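Local atomic coordinates of protein kinase domain-containing protein (Chaetomium thermophilum, PDB entry 6Z3U), a protein that is the CDK7-like kinase of a CDK-activating complex and probably transfers phosphate from ATP to serine and threonine residues of proteins, including the RNA polymerase II tail. Residues 198-203 against 287-292; 210-215 against 372-377; 254-259 against 271-276; 258-263 against 292-297. One frame throughout, in Å; residues are numbered along the deposited sequence.

Contact 1: residues 198-203 against 287-292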
loop_
_atom_site.group_PDB
_atom_site.type_symbol
_atom_site.label_atom_id
_atom_site.label_comp_id
_atom_site.label_asym_id
_atom_site.label_seq_id
_atom_site.Cartn_x
_atom_site.Cartn_y
_atom_site.Cartn_z
ATOM N N LYS B 198 -13.744 -11.923 24.833
ATOM C CA LYS B 198 -12.718 -10.943 25.174
ATOM C C LYS B 198 -11.378 -11.304 24.544
ATOM O O LYS B 198 -10.611 -10.420 24.148
ATOM C CB LYS B 198 -12.586 -10.832 26.694
ATOM C CG LYS B 198 -11.591 -9.777 27.151
ATOM C CD LYS B 198 -11.512 -9.670 28.671
ATOM C CE LYS B 198 -12.775 -9.068 29.265
ATOM N NZ LYS B 198 -12.656 -8.858 30.736
ATOM N N ALA B 199 -11.072 -12.600 24.451
ATOM C CA ALA B 199 -9.813 -13.009 23.839
ATOM C C ALA B 199 -9.817 -12.740 22.339
ATOM O O ALA B 199 -8.835 -12.228 21.790
ATOM C CB ALA B 199 -9.549 -14.487 24.116
ATOM N N TRP B 200 -10.915 -13.081 21.660
ATOM C CA TRP B 200 -11.013 -12.822 20.227
ATOM C C TRP B 200 -10.994 -11.327 19.941
ATOM O O TRP B 200 -10.230 -10.852 19.092
ATOM C CB TRP B 200 -12.286 -13.458 19.670
ATOM C CG TRP B 200 -12.227 -14.953 19.564
ATOM C CD1 TRP B 200 -11.128 -15.714 19.286
ATOM C CD2 TRP B 200 -13.313 -15.869 19.746
ATOM N NE1 TRP B 200 -11.465 -17.046 19.274
ATOM C CE2 TRP B 200 -12.801 -17.168 19.556
ATOM C CE3 TRP B 200 -14.669 -15.717 20.049
ATOM C CZ2 TRP B 200 -13.597 -18.306 19.655
ATOM C CZ3 TRP B 200 -15.457 -16.850 20.151
ATOM C CH2 TRP B 200 -14.918 -18.127 19.953
ATOM N N MET B 201 -11.829 -10.565 20.649
ATOM C CA MET B 201 -11.891 -9.126 20.419
ATOM C C MET B 201 -10.536 -8.468 20.648
ATOM O O MET B 201 -10.181 -7.510 19.954
ATOM C CB MET B 201 -12.951 -8.507 21.329
ATOM C CG MET B 201 -14.380 -8.809 20.914
ATOM S SD MET B 201 -14.794 -8.129 19.300
ATOM C CE MET B 201 -14.538 -6.384 19.596
ATOM N N GLY B 202 -9.766 -8.963 21.620
ATOM C CA GLY B 202 -8.421 -8.446 21.816
ATOM C C GLY B 202 -7.547 -8.634 20.592
ATOM O O GLY B 202 -6.768 -7.750 20.228
ATOM N N MET B 203 -7.656 -9.796 19.947
ATOM C CA MET B 203 -6.903 -10.046 18.724
ATOM C C MET B 203 -7.361 -9.121 17.602
ATOM O O MET B 203 -6.541 -8.460 16.954
ATOM C CB MET B 203 -7.064 -11.511 18.321
ATOM C CG MET B 203 -6.441 -12.471 19.315
ATOM S SD MET B 203 -6.970 -14.171 19.071
ATOM C CE MET B 203 -6.036 -15.003 20.352
ATOM N N ALA B 287 -20.796 -7.066 18.593
ATOM C CA ALA B 287 -22.202 -7.331 18.879
ATOM C C ALA B 287 -22.619 -8.696 18.355
ATOM O O ALA B 287 -23.368 -9.419 19.020
ATOM C CB ALA B 287 -23.078 -6.237 18.273
ATOM N N GLU B 288 -22.159 -9.060 17.157
ATOM C CA GLU B 288 -22.514 -10.359 16.597
ATOM C C GLU B 288 -21.980 -11.506 17.444
ATOM O O GLU B 288 -22.619 -12.561 17.533
ATOM C CB GLU B 288 -21.988 -10.476 15.168
ATOM C CG GLU B 288 -22.285 -11.808 14.518
ATOM C CD GLU B 288 -22.133 -11.750 13.016
ATOM O OE1 GLU B 288 -22.165 -12.820 12.371
ATOM O OE2 GLU B 288 -21.982 -10.628 12.481
ATOM N N LEU B 289 -20.809 -11.330 18.060
ATOM C CA LEU B 289 -20.272 -12.376 18.925
ATOM C C LEU B 289 -21.159 -12.591 20.143
ATOM O O LEU B 289 -21.354 -13.729 20.585
ATOM C CB LEU B 289 -18.851 -12.020 19.356
ATOM C CG LEU B 289 -17.759 -12.361 18.343
ATOM C CD1 LEU B 289 -16.488 -11.586 18.646
ATOM C CD2 LEU B 289 -17.490 -13.856 18.345
ATOM N N ILE B 290 -21.717 -11.509 20.691
ATOM C CA ILE B 290 -22.465 -11.610 21.939
ATOM C C ILE B 290 -23.795 -12.321 21.718
ATOM O O ILE B 290 -24.201 -13.164 22.527
ATOM C CB ILE B 290 -22.668 -10.211 22.551
ATOM C CG1 ILE B 290 -21.323 -9.633 23.002
ATOM C CG2 ILE B 290 -23.641 -10.287 23.714
ATOM C CD1 ILE B 290 -21.369 -8.167 23.361
ATOM N N ILE B 291 -24.500 -11.991 20.634
ATOM C CA ILE B 291 -25.792 -12.603 20.351
ATOM C C ILE B 291 -25.698 -13.745 19.344
ATOM O O ILE B 291 -26.725 -14.351 19.011
ATOM C CB ILE B 291 -26.808 -11.551 19.861
ATOM C CG1 ILE B 291 -26.355 -10.915 18.547
ATOM C CG2 ILE B 291 -26.985 -10.471 20.911
ATOM C CD1 ILE B 291 -27.464 -10.180 17.818
ATOM N N ARG B 292 -24.499 -14.049 18.838
ATOM C CA ARG B 292 -24.299 -15.148 17.888
ATOM C C ARG B 292 -25.236 -15.031 16.689
ATOM O O ARG B 292 -25.712 -16.032 16.146
ATOM C CB ARG B 292 -24.457 -16.512 18.565
ATOM C CG ARG B 292 -23.211 -16.951 19.309
ATOM C CD ARG B 292 -23.296 -18.389 19.791
ATOM N NE ARG B 292 -22.633 -19.321 18.882
ATOM C CZ ARG B 292 -22.175 -20.519 19.237
ATOM N NH1 ARG B 292 -21.586 -21.292 18.338
ATOM N NH2 ARG B 292 -22.296 -20.942 20.489
#
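Leu289 reaches from helix 276-291 into the angle between Trp200 and Met201, two neighbours on helix 194-213. Its CB leads toward the other helix, and chi1 of -82° sets CG beside the backbone N and anti to the carbonyl carbon. There the chain forks. Branch CD1 goes to the thioether of Met201, meeting SD at 3.9 Å. Branch CD2 lies obliquely against the six-membered part of the Trp200 indole, 3.8 Å from CE3. A forked leucine suits this place, since each methyl finds its own apolar partner. The two helices belong to the mainly helical C-lobe of the protein kinase fold, where they correspond to the E and F helices of its core. Met201, bent at chi2 and chi3, runs past Leu289 in the opposite direction. Dispersion carries the whole contact, and all three side chains are buried. Trp200 also meets Tyr192 edge-to-face, while Leu289 touches Ile184 of helix 180-185.

Contact 2: residues 210-215 against 372-377; sequences WCHENF and ITAREM
Here the C-terminal end of helix 194-213, closed by a Schellman motif, meets the start of helix 374-378, opened by a capping box. The CB of Ala374 comes obliquely to the His212 ring, 4.2 Å from ND1; the small methyl suits a place where the backbones draw near, and His212 NE2 turns to Asp278. Beside this van der Waals touch lies a salt bridge. Arg375 NH2 donates to Glu213 OE1 at 2.8 Å, with an N-H...O angle of 164°, and NH1 adds a weak bond to the same oxygen. Glu213 OE1 sits at the edge of the guanidinium, near its plane; the donor lies above the carboxylate plane, and the two planes stand 75° apart. Arg375 reaches across through an extended chain that bends only at chi3 (-80°). Within 372-377, Glu376 N donates to Thr373 OG1 at 3.2 Å and Thr373 N to Glu376 OE1 at 3.0 Å, so both residues satisfy amides of the first turn. Arg375 also packs on Phe6 of the RING-type domain-containing protein. Phe215, with positive phi, is the C-prime residue of the Schellman motif, in which Ile216 N bonds to Cys211 O and Phe215 N to His212 O, ending this C-lobe helix.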
loop_
_atom_site.group_PDB
_atom_site.type_symbol
_atom_site.label_atom_id
_atom_site.label_comp_id
_atom_site.label_asym_id
_atom_site.label_seq_id
_atom_site.Cartn_x
_atom_site.Cartn_y
_atom_site.Cartn_z
ATOM N N TRP B 210 -3.149 -2.138 14.437
ATOM C CA TRP B 210 -1.924 -2.204 13.647
ATOM C C TRP B 210 -2.147 -1.679 12.234
ATOM O O TRP B 210 -1.269 -1.018 11.665
ATOM C CB TRP B 210 -1.405 -3.638 13.616
ATOM C CG TRP B 210 -0.128 -3.792 12.872
ATOM C CD1 TRP B 210 0.084 -4.555 11.765
ATOM C CD2 TRP B 210 1.120 -3.153 13.166
ATOM N NE1 TRP B 210 1.390 -4.442 11.355
ATOM C CE2 TRP B 210 2.047 -3.588 12.199
ATOM C CE3 TRP B 210 1.542 -2.261 14.156
ATOM C CZ2 TRP B 210 3.372 -3.160 12.193
ATOM C CZ3 TRP B 210 2.858 -1.838 14.148
ATOM C CH2 TRP B 210 3.757 -2.288 13.173
ATOM N N CYS B 211 -3.312 -1.963 11.650
ATOM C CA CYS B 211 -3.631 -1.410 10.340
ATOM C C CYS B 211 -3.591 0.111 10.375
ATOM O O CYS B 211 -2.924 0.749 9.553
ATOM C CB CYS B 211 -5.008 -1.891 9.887
ATOM S SG CYS B 211 -5.083 -3.630 9.428
ATOM N N HIS B 212 -4.295 0.709 11.336
ATOM C CA HIS B 212 -4.341 2.164 11.413
ATOM C C HIS B 212 -3.001 2.742 11.841
ATOM O O HIS B 212 -2.640 3.845 11.414
ATOM C CB HIS B 212 -5.451 2.592 12.369
ATOM C CG HIS B 212 -6.818 2.175 11.925
ATOM N ND1 HIS B 212 -7.954 2.439 12.659
ATOM C CD2 HIS B 212 -7.231 1.510 10.821
ATOM C CE1 HIS B 212 -9.007 1.956 12.025
ATOM N NE2 HIS B 212 -8.596 1.387 10.908
ATOM N N GLU B 213 -2.251 2.020 12.677
ATOM C CA GLU B 213 -0.908 2.467 13.035
ATOM C C GLU B 213 -0.036 2.631 11.798
ATOM O O GLU B 213 0.891 3.449 11.795
ATOM C CB GLU B 213 -0.270 1.477 14.011
ATOM C CG GLU B 213 0.701 2.102 15.012
ATOM C CD GLU B 213 0.026 3.081 15.963
ATOM O OE1 GLU B 213 0.727 3.962 16.505
ATOM O OE2 GLU B 213 -1.199 2.964 16.178
ATOM N N ASN B 214 -0.314 1.859 10.744
ATOM C CA ASN B 214 0.402 1.944 9.479
ATOM C C ASN B 214 -0.412 2.649 8.400
ATOM O O ASN B 214 -0.136 2.476 7.207
ATOM C CB ASN B 214 0.798 0.545 9.008
ATOM C CG ASN B 214 1.816 -0.103 9.918
ATOM O OD1 ASN B 214 3.022 -0.021 9.681
ATOM N ND2 ASN B 214 1.336 -0.734 10.982
ATOM N N PHE B 215 -1.421 3.424 8.797
ATOM C CA PHE B 215 -2.181 4.268 7.879
ATOM C C PHE B 215 -2.803 3.444 6.754
ATOM O O PHE B 215 -2.682 3.766 5.571
ATOM C CB PHE B 215 -1.303 5.388 7.320
ATOM C CG PHE B 215 -0.440 6.049 8.352
ATOM C CD1 PHE B 215 -1.008 6.809 9.362
ATOM C CD2 PHE B 215 0.937 5.922 8.308
ATOM C CE1 PHE B 215 -0.219 7.419 10.312
ATOM C CE2 PHE B 215 1.731 6.532 9.253
ATOM C CZ PHE B 215 1.154 7.280 10.257
ATOM N N ILE B 372 -14.964 5.815 19.218
ATOM C CA ILE B 372 -13.674 5.487 19.811
ATOM C C ILE B 372 -12.706 5.041 18.719
ATOM O O ILE B 372 -13.109 4.518 17.671
ATOM C CB ILE B 372 -13.837 4.406 20.895
ATOM C CG1 ILE B 372 -12.506 4.149 21.604
ATOM C CG2 ILE B 372 -14.371 3.118 20.291
ATOM C CD1 ILE B 372 -12.620 3.227 22.791
ATOM N N THR B 373 -11.419 5.275 18.954
ATOM C CA THR B 373 -10.370 4.863 18.034
ATOM C C THR B 373 -9.807 3.506 18.449
ATOM O O THR B 373 -10.059 3.007 19.546
ATOM C CB THR B 373 -9.253 5.903 17.991
ATOM O OG1 THR B 373 -8.552 5.903 19.242
ATOM C CG2 THR B 373 -9.827 7.284 17.726
ATOM N N ALA B 374 -9.025 2.905 17.552
ATOM C CA ALA B 374 -8.459 1.593 17.850
ATOM C C ALA B 374 -7.475 1.665 19.012
ATOM O O ALA B 374 -7.470 0.783 19.879
ATOM C CB ALA B 374 -7.785 1.015 16.608
ATOM N N ARG B 375 -6.637 2.705 19.056
ATOM C CA ARG B 375 -5.716 2.852 20.179
ATOM C C ARG B 375 -6.477 3.048 21.483
ATOM O O ARG B 375 -6.196 2.385 22.488
ATOM C CB ARG B 375 -4.760 4.020 19.935
ATOM C CG ARG B 375 -4.136 4.578 21.212
ATOM C CD ARG B 375 -3.009 5.569 20.927
ATOM N NE ARG B 375 -1.747 4.899 20.608
ATOM C CZ ARG B 375 -1.179 4.863 19.403
ATOM N NH1 ARG B 375 -1.741 5.467 18.361
ATOM N NH2 ARG B 375 -0.029 4.218 19.240
ATOM N N GLU B 376 -7.459 3.952 21.483
ATOM C CA GLU B 376 -8.290 4.122 22.669
ATOM C C GLU B 376 -8.934 2.802 23.061
ATOM O O GLU B 376 -9.060 2.487 24.249
ATOM C CB GLU B 376 -9.364 5.178 22.411
ATOM C CG GLU B 376 -8.834 6.587 22.221
ATOM C CD GLU B 376 -9.906 7.541 21.731
ATOM O OE1 GLU B 376 -10.965 7.056 21.283
ATOM O OE2 GLU B 376 -9.693 8.772 21.789
ATOM N N MET B 377 -9.326 2.006 22.067
ATOM C CA MET B 377 -9.978 0.733 22.343
ATOM C C MET B 377 -9.071 -0.185 23.149
ATOM O O MET B 377 -9.531 -0.867 24.072
ATOM C CB MET B 377 -10.379 0.079 21.022
ATOM C CG MET B 377 -11.616 -0.792 21.100
ATOM S SD MET B 377 -12.163 -1.334 19.470
ATOM C CE MET B 377 -12.782 0.215 18.821
#

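Contact 3: residues 254-259 against 271-276; sequences ANVITR and RHYGGA
Val256 and Tyr273 meet by van der Waals packing, a valine methyl against the phenol oxygen, with Val256 CG2 3.9 Å from Tyr273 OH. The two side chains approach at a slant, and both begin by pointing toward the opposite segment. Tyr273 has chi1 of 52°, which sets CG between its backbone N and carbonyl carbon and leads the long ring to the valine. A branched, compact valine can pack beside the phenol without competing for its polar end: the hydroxyl is hydrogen-bonded to Thr253 O, with a weaker bond to Arg219.

The other approach is to the backbone. Arg271 starts away from Ala254, but bends at chi2 and chi3 and brings NH2 obliquely to 3.7 Å from Ala254 N. Both atoms are N-H donors, so this is packing.

Residues 254-259 lie toward the C-terminal end of the activation segment, the Val256 side chain about 7 Å from that of Asp220, the predicted proton acceptor. Both segments are loops flanking helix 264-267, the first following strand 243-244 and the second leading into helix 276-291; Leu266 of the short helix touches both Val256 and Tyr273.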
loop_
_atom_site.group_PDB
_atom_site.type_symbol
_atom_site.label_atom_id
_atom_site.label_comp_id
_atom_site.label_asym_id
_atom_site.label_seq_id
_atom_site.Cartn_x
_atom_site.Cartn_y
_atom_site.Cartn_z
ATOM N N ALA B 254 -17.562 5.382 -1.299
ATOM C CA ALA B 254 -18.535 5.089 -0.260
ATOM C C ALA B 254 -19.025 3.650 -0.310
ATOM O O ALA B 254 -19.734 3.218 0.606
ATOM C CB ALA B 254 -19.731 6.036 -0.380
ATOM N N ASN B 255 -18.663 2.910 -1.356
ATOM C CA ASN B 255 -19.113 1.533 -1.538
ATOM C C ASN B 255 -18.014 0.572 -1.088
ATOM O O ASN B 255 -17.334 -0.073 -1.886
ATOM C CB ASN B 255 -19.498 1.299 -2.999
ATOM C CG ASN B 255 -20.150 -0.052 -3.225
ATOM O OD1 ASN B 255 -20.711 -0.649 -2.305
ATOM N ND2 ASN B 255 -20.080 -0.540 -4.458
ATOM N N VAL B 256 -17.841 0.498 0.231
ATOM C CA VAL B 256 -16.918 -0.438 0.858
ATOM C C VAL B 256 -17.574 -0.985 2.120
ATOM O O VAL B 256 -18.562 -0.445 2.619
ATOM C CB VAL B 256 -15.555 0.208 1.191
ATOM C CG1 VAL B 256 -14.702 0.326 -0.062
ATOM C CG2 VAL B 256 -15.750 1.567 1.832
ATOM N N ILE B 257 -16.999 -2.068 2.641
ATOM C CA ILE B 257 -17.510 -2.739 3.832
ATOM C C ILE B 257 -18.843 -3.401 3.510
ATOM O O ILE B 257 -19.753 -2.764 2.968
ATOM C CB ILE B 257 -17.674 -1.770 5.018
ATOM C CG1 ILE B 257 -16.416 -0.924 5.214
ATOM C CG2 ILE B 257 -17.967 -2.544 6.291
ATOM C CD1 ILE B 257 -16.543 0.104 6.324
ATOM N N THR B 258 -18.972 -4.678 3.858
ATOM C CA THR B 258 -20.240 -5.371 3.680
ATOM C C THR B 258 -21.355 -4.603 4.382
ATOM O O THR B 258 -21.149 -4.005 5.441
ATOM C CB THR B 258 -20.140 -6.797 4.223
ATOM O OG1 THR B 258 -19.053 -7.476 3.582
ATOM C CG2 THR B 258 -21.432 -7.560 3.962
ATOM N N ARG B 259 -22.546 -4.618 3.773
ATOM C CA ARG B 259 -23.641 -3.774 4.243
ATOM C C ARG B 259 -23.850 -3.905 5.747
ATOM O O ARG B 259 -23.861 -2.905 6.473
ATOM C CB ARG B 259 -24.933 -4.132 3.503
ATOM C CG ARG B 259 -26.077 -3.169 3.783
ATOM C CD ARG B 259 -27.378 -3.601 3.120
ATOM N NE ARG B 259 -27.227 -3.838 1.686
ATOM C CZ ARG B 259 -27.185 -5.039 1.114
ATOM N NH1 ARG B 259 -27.043 -5.133 -0.200
ATOM N NH2 ARG B 259 -27.291 -6.146 1.840
ATOM N N ARG B 271 -17.346 10.752 1.433
ATOM C CA ARG B 271 -16.163 10.626 0.596
ATOM C C ARG B 271 -14.872 10.987 1.315
ATOM O O ARG B 271 -13.793 10.751 0.763
ATOM C CB ARG B 271 -16.296 11.519 -0.647
ATOM C CG ARG B 271 -17.658 11.460 -1.324
ATOM C CD ARG B 271 -17.861 10.149 -2.065
ATOM N NE ARG B 271 -16.987 10.042 -3.230
ATOM C CZ ARG B 271 -16.984 9.012 -4.070
ATOM N NH1 ARG B 271 -16.153 9.005 -5.103
ATOM N NH2 ARG B 271 -17.808 7.989 -3.880
ATOM N N HIS B 272 -14.950 11.563 2.518
ATOM C CA HIS B 272 -13.772 11.972 3.291
ATOM C C HIS B 272 -13.935 11.429 4.707
ATOM O O HIS B 272 -14.379 12.139 5.612
ATOM C CB HIS B 272 -13.615 13.492 3.273
ATOM C CG HIS B 272 -13.418 14.061 1.901
ATOM N ND1 HIS B 272 -14.215 15.062 1.391
ATOM C CD2 HIS B 272 -12.511 13.774 0.939
ATOM C CE1 HIS B 272 -13.814 15.361 0.167
ATOM N NE2 HIS B 272 -12.778 14.596 -0.129
ATOM N N TYR B 273 -13.564 10.168 4.897
ATOM C CA TYR B 273 -13.697 9.477 6.171
ATOM C C TYR B 273 -12.328 9.012 6.662
ATOM O O TYR B 273 -11.299 9.258 6.030
ATOM C CB TYR B 273 -14.663 8.295 6.041
ATOM C CG TYR B 273 -14.345 7.347 4.902
ATOM C CD1 TYR B 273 -13.432 6.314 5.066
ATOM C CD2 TYR B 273 -14.968 7.479 3.667
ATOM C CE1 TYR B 273 -13.145 5.441 4.032
ATOM C CE2 TYR B 273 -14.686 6.612 2.627
ATOM C CZ TYR B 273 -13.775 5.596 2.814
ATOM O OH TYR B 273 -13.497 4.732 1.778
ATOM N N GLY B 274 -12.327 8.333 7.808
ATOM C CA GLY B 274 -11.096 7.879 8.421
ATOM C C GLY B 274 -11.217 6.522 9.085
ATOM O O GLY B 274 -12.069 5.713 8.711
ATOM N N GLY B 275 -10.366 6.267 10.082
ATOM C CA GLY B 275 -10.353 4.964 10.723
ATOM C C GLY B 275 -11.673 4.591 11.366
ATOM O O GLY B 275 -11.974 3.406 11.534
ATOM N N ALA B 276 -12.478 5.590 11.736
ATOM C CA ALA B 276 -13.728 5.306 12.430
ATOM C C ALA B 276 -14.600 4.330 11.650
ATOM O O ALA B 276 -15.392 3.592 12.246
ATOM C CB ALA B 276 -14.491 6.607 12.688
#

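Contact 4: residues 258-263 against 292-297; sequences TRWYRP and RSPFLP
Thr258 and Arg259 lead into Trp260, whose indole meets Pro297, Pro294 and Leu296 of the facing loop. Thr258 O starts the short 3-10 turn by accepting from Tyr261 N at 2.9 Å, and its OG1 is hydrogen-bonded to Asp220. Arg259 follows, tied by a salt bridge to Glu301, and its carbonyl accepts from Arg262 N. Trp260 then carries nearly all of the contact. With chi1 of -60° its CG lies beside the backbone N, anti to the carbonyl carbon, and Pro297 lies over one face of the ring. The CA of that proline stands 3.4 Å from the centroid of the five-membered ring, only 5° off the normal, a CH-pi contact over the face; Pro297 CB lies 3.6 Å from Trp260 CE2. Proline fits because its alpha C-H, polarised by the adjacent N and carbonyl, points at the electron-rich indole, and CB covers the ring alongside. Further out, Pro294 runs alongside, its CG 3.7 Å from Trp260 CZ3. At the backbone, Trp260 CA lies 3.6 Å from Leu296 O in a C-H...O contact, and a water makes weak bonds to Trp260 O and Leu296 N. Pro263 occupies the N-cap position of helix 264-267. In the kinase fold this is the C-terminal end of the activation segment, the P+1 region, packed on the loop that follows the F helix.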
loop_
_atom_site.group_PDB
_atom_site.type_symbol
_atom_site.label_atom_id
_atom_site.label_comp_id
_atom_site.label_asym_id
_atom_site.label_seq_id
_atom_site.Cartn_x
_atom_site.Cartn_y
_atom_site.Cartn_z
ATOM N N THR B 258 -18.972 -4.678 3.858
ATOM C CA THR B 258 -20.240 -5.371 3.680
ATOM C C THR B 258 -21.355 -4.603 4.382
ATOM O O THR B 258 -21.149 -4.005 5.441
ATOM C CB THR B 258 -20.140 -6.797 4.223
ATOM O OG1 THR B 258 -19.053 -7.476 3.582
ATOM C CG2 THR B 258 -21.432 -7.560 3.962
ATOM N N ARG B 259 -22.546 -4.618 3.773
ATOM C CA ARG B 259 -23.641 -3.774 4.243
ATOM C C ARG B 259 -23.850 -3.905 5.747
ATOM O O ARG B 259 -23.861 -2.905 6.473
ATOM C CB ARG B 259 -24.933 -4.132 3.503
ATOM C CG ARG B 259 -26.077 -3.169 3.783
ATOM C CD ARG B 259 -27.378 -3.601 3.120
ATOM N NE ARG B 259 -27.227 -3.838 1.686
ATOM C CZ ARG B 259 -27.185 -5.039 1.114
ATOM N NH1 ARG B 259 -27.043 -5.133 -0.200
ATOM N NH2 ARG B 259 -27.291 -6.146 1.840
ATOM N N TRP B 260 -24.009 -5.137 6.233
ATOM C CA TRP B 260 -24.346 -5.352 7.637
ATOM C C TRP B 260 -23.344 -4.713 8.587
ATOM O O TRP B 260 -23.675 -4.491 9.757
ATOM C CB TRP B 260 -24.444 -6.851 7.923
ATOM C CG TRP B 260 -25.489 -7.553 7.112
ATOM C CD1 TRP B 260 -26.394 -6.982 6.264
ATOM C CD2 TRP B 260 -25.732 -8.966 7.062
ATOM N NE1 TRP B 260 -27.189 -7.948 5.697
ATOM C CE2 TRP B 260 -26.801 -9.175 6.169
ATOM C CE3 TRP B 260 -25.150 -10.071 7.687
ATOM C CZ2 TRP B 260 -27.298 -10.443 5.884
ATOM C CZ3 TRP B 260 -25.646 -11.330 7.404
ATOM C CH2 TRP B 260 -26.710 -11.505 6.511
ATOM N N TYR B 261 -22.128 -4.430 8.122
ATOM C CA TYR B 261 -21.084 -3.843 8.951
ATOM C C TYR B 261 -20.699 -2.443 8.488
ATOM O O TYR B 261 -19.725 -1.878 8.999
ATOM C CB TYR B 261 -19.856 -4.757 8.961
ATOM C CG TYR B 261 -20.204 -6.206 9.227
ATOM C CD1 TYR B 261 -20.590 -7.045 8.190
ATOM C CD2 TYR B 261 -20.170 -6.726 10.512
ATOM C CE1 TYR B 261 -20.920 -8.362 8.422
ATOM C CE2 TYR B 261 -20.499 -8.049 10.755
ATOM C CZ TYR B 261 -20.874 -8.858 9.704
ATOM O OH TYR B 261 -21.203 -10.172 9.929
ATOM N N ARG B 262 -21.451 -1.866 7.543
ATOM C CA ARG B 262 -21.120 -0.558 6.983
ATOM C C ARG B 262 -21.524 0.540 7.961
ATOM O O ARG B 262 -22.650 0.524 8.467
ATOM C CB ARG B 262 -21.851 -0.338 5.661
ATOM C CG ARG B 262 -21.209 0.701 4.754
ATOM C CD ARG B 262 -22.117 1.069 3.586
ATOM N NE ARG B 262 -22.676 -0.085 2.887
ATOM C CZ ARG B 262 -22.025 -0.830 2.000
ATOM N NH1 ARG B 262 -20.768 -0.555 1.686
ATOM N NH2 ARG B 262 -22.640 -1.854 1.425
ATOM N N PRO B 263 -20.653 1.504 8.247
ATOM C CA PRO B 263 -21.025 2.575 9.178
ATOM C C PRO B 263 -22.011 3.532 8.535
ATOM O O PRO B 263 -22.154 3.556 7.303
ATOM C CB PRO B 263 -19.686 3.266 9.476
ATOM C CG PRO B 263 -18.864 3.013 8.268
ATOM C CD PRO B 263 -19.270 1.656 7.758
ATOM N N ARG B 292 -24.499 -14.049 18.838
ATOM C CA ARG B 292 -24.299 -15.148 17.888
ATOM C C ARG B 292 -25.236 -15.031 16.689
ATOM O O ARG B 292 -25.712 -16.032 16.146
ATOM C CB ARG B 292 -24.457 -16.512 18.565
ATOM C CG ARG B 292 -23.211 -16.951 19.309
ATOM C CD ARG B 292 -23.296 -18.389 19.791
ATOM N NE ARG B 292 -22.633 -19.321 18.882
ATOM C CZ ARG B 292 -22.175 -20.519 19.237
ATOM N NH1 ARG B 292 -21.586 -21.292 18.338
ATOM N NH2 ARG B 292 -22.296 -20.942 20.489
ATOM N N SER B 293 -25.510 -13.798 16.275
ATOM C CA SER B 293 -26.230 -13.532 15.040
ATOM C C SER B 293 -25.946 -12.094 14.634
ATOM O O SER B 293 -25.617 -11.260 15.486
ATOM C CB SER B 293 -27.738 -13.760 15.212
ATOM O OG SER B 293 -28.354 -12.625 15.789
ATOM N N PRO B 294 -26.061 -11.769 13.345
ATOM C CA PRO B 294 -25.782 -10.393 12.914
ATOM C C PRO B 294 -26.684 -9.401 13.633
ATOM O O PRO B 294 -27.887 -9.623 13.790
ATOM C CB PRO B 294 -26.058 -10.425 11.406
ATOM C CG PRO B 294 -25.993 -11.871 11.023
ATOM C CD PRO B 294 -26.465 -12.633 12.221
ATOM N N PHE B 295 -26.084 -8.301 14.093
ATOM C CA PHE B 295 -26.845 -7.301 14.835
ATOM C C PHE B 295 -27.875 -6.627 13.935
ATOM O O PHE B 295 -29.076 -6.635 14.228
ATOM C CB PHE B 295 -25.894 -6.267 15.440
ATOM C CG PHE B 295 -26.571 -5.256 16.331
ATOM C CD1 PHE B 295 -27.793 -5.530 16.923
ATOM C CD2 PHE B 295 -25.982 -4.025 16.567
ATOM C CE1 PHE B 295 -28.409 -4.600 17.737
ATOM C CE2 PHE B 295 -26.596 -3.092 17.380
ATOM C CZ PHE B 295 -27.810 -3.379 17.964
ATOM N N LEU B 296 -27.416 -6.034 12.826
ATOM C CA LEU B 296 -28.262 -5.317 11.878
ATOM C C LEU B 296 -28.061 -5.937 10.494
ATOM O O LEU B 296 -27.247 -5.449 9.703
ATOM C CB LEU B 296 -27.922 -3.828 11.844
ATOM C CG LEU B 296 -27.814 -3.131 13.197
ATOM C CD1 LEU B 296 -27.297 -1.711 13.022
ATOM C CD2 LEU B 296 -29.154 -3.134 13.906
ATOM N N PRO B 297 -28.787 -7.011 10.178
ATOM C CA PRO B 297 -28.639 -7.644 8.851
ATOM C C PRO B 297 -29.643 -7.096 7.840
ATOM O O PRO B 297 -30.623 -7.748 7.449
ATOM C CB PRO B 297 -28.863 -9.124 9.172
ATOM C CG PRO B 297 -29.674 -9.146 10.458
ATOM C CD PRO B 297 -29.742 -7.746 11.014
HETATM O O HOH W 1 -24.074 -6.420 12.473
#

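How the contacts relate
All four contacts lie in the C-lobe. Contacts 3 and 4 share Thr258 and Arg259 and have centres about 14 Å apart; they lie nearest the predicted catalytic base, with the side chains of Val256 and Trp260 about 7 and 9 Å from that of Asp220. Contact 4 is joined to contact 1 through Arg292, which both include, and through Tyr261 OH, 2.7 Å from Glu288 OE2. Contacts 1 and 2 use opposite ends of helix 194-213, with centres about 18 Å apart and no touch. Contact 2 meets contact 3 where His212 CE1 packs on Gly275 O at 3.3 Å.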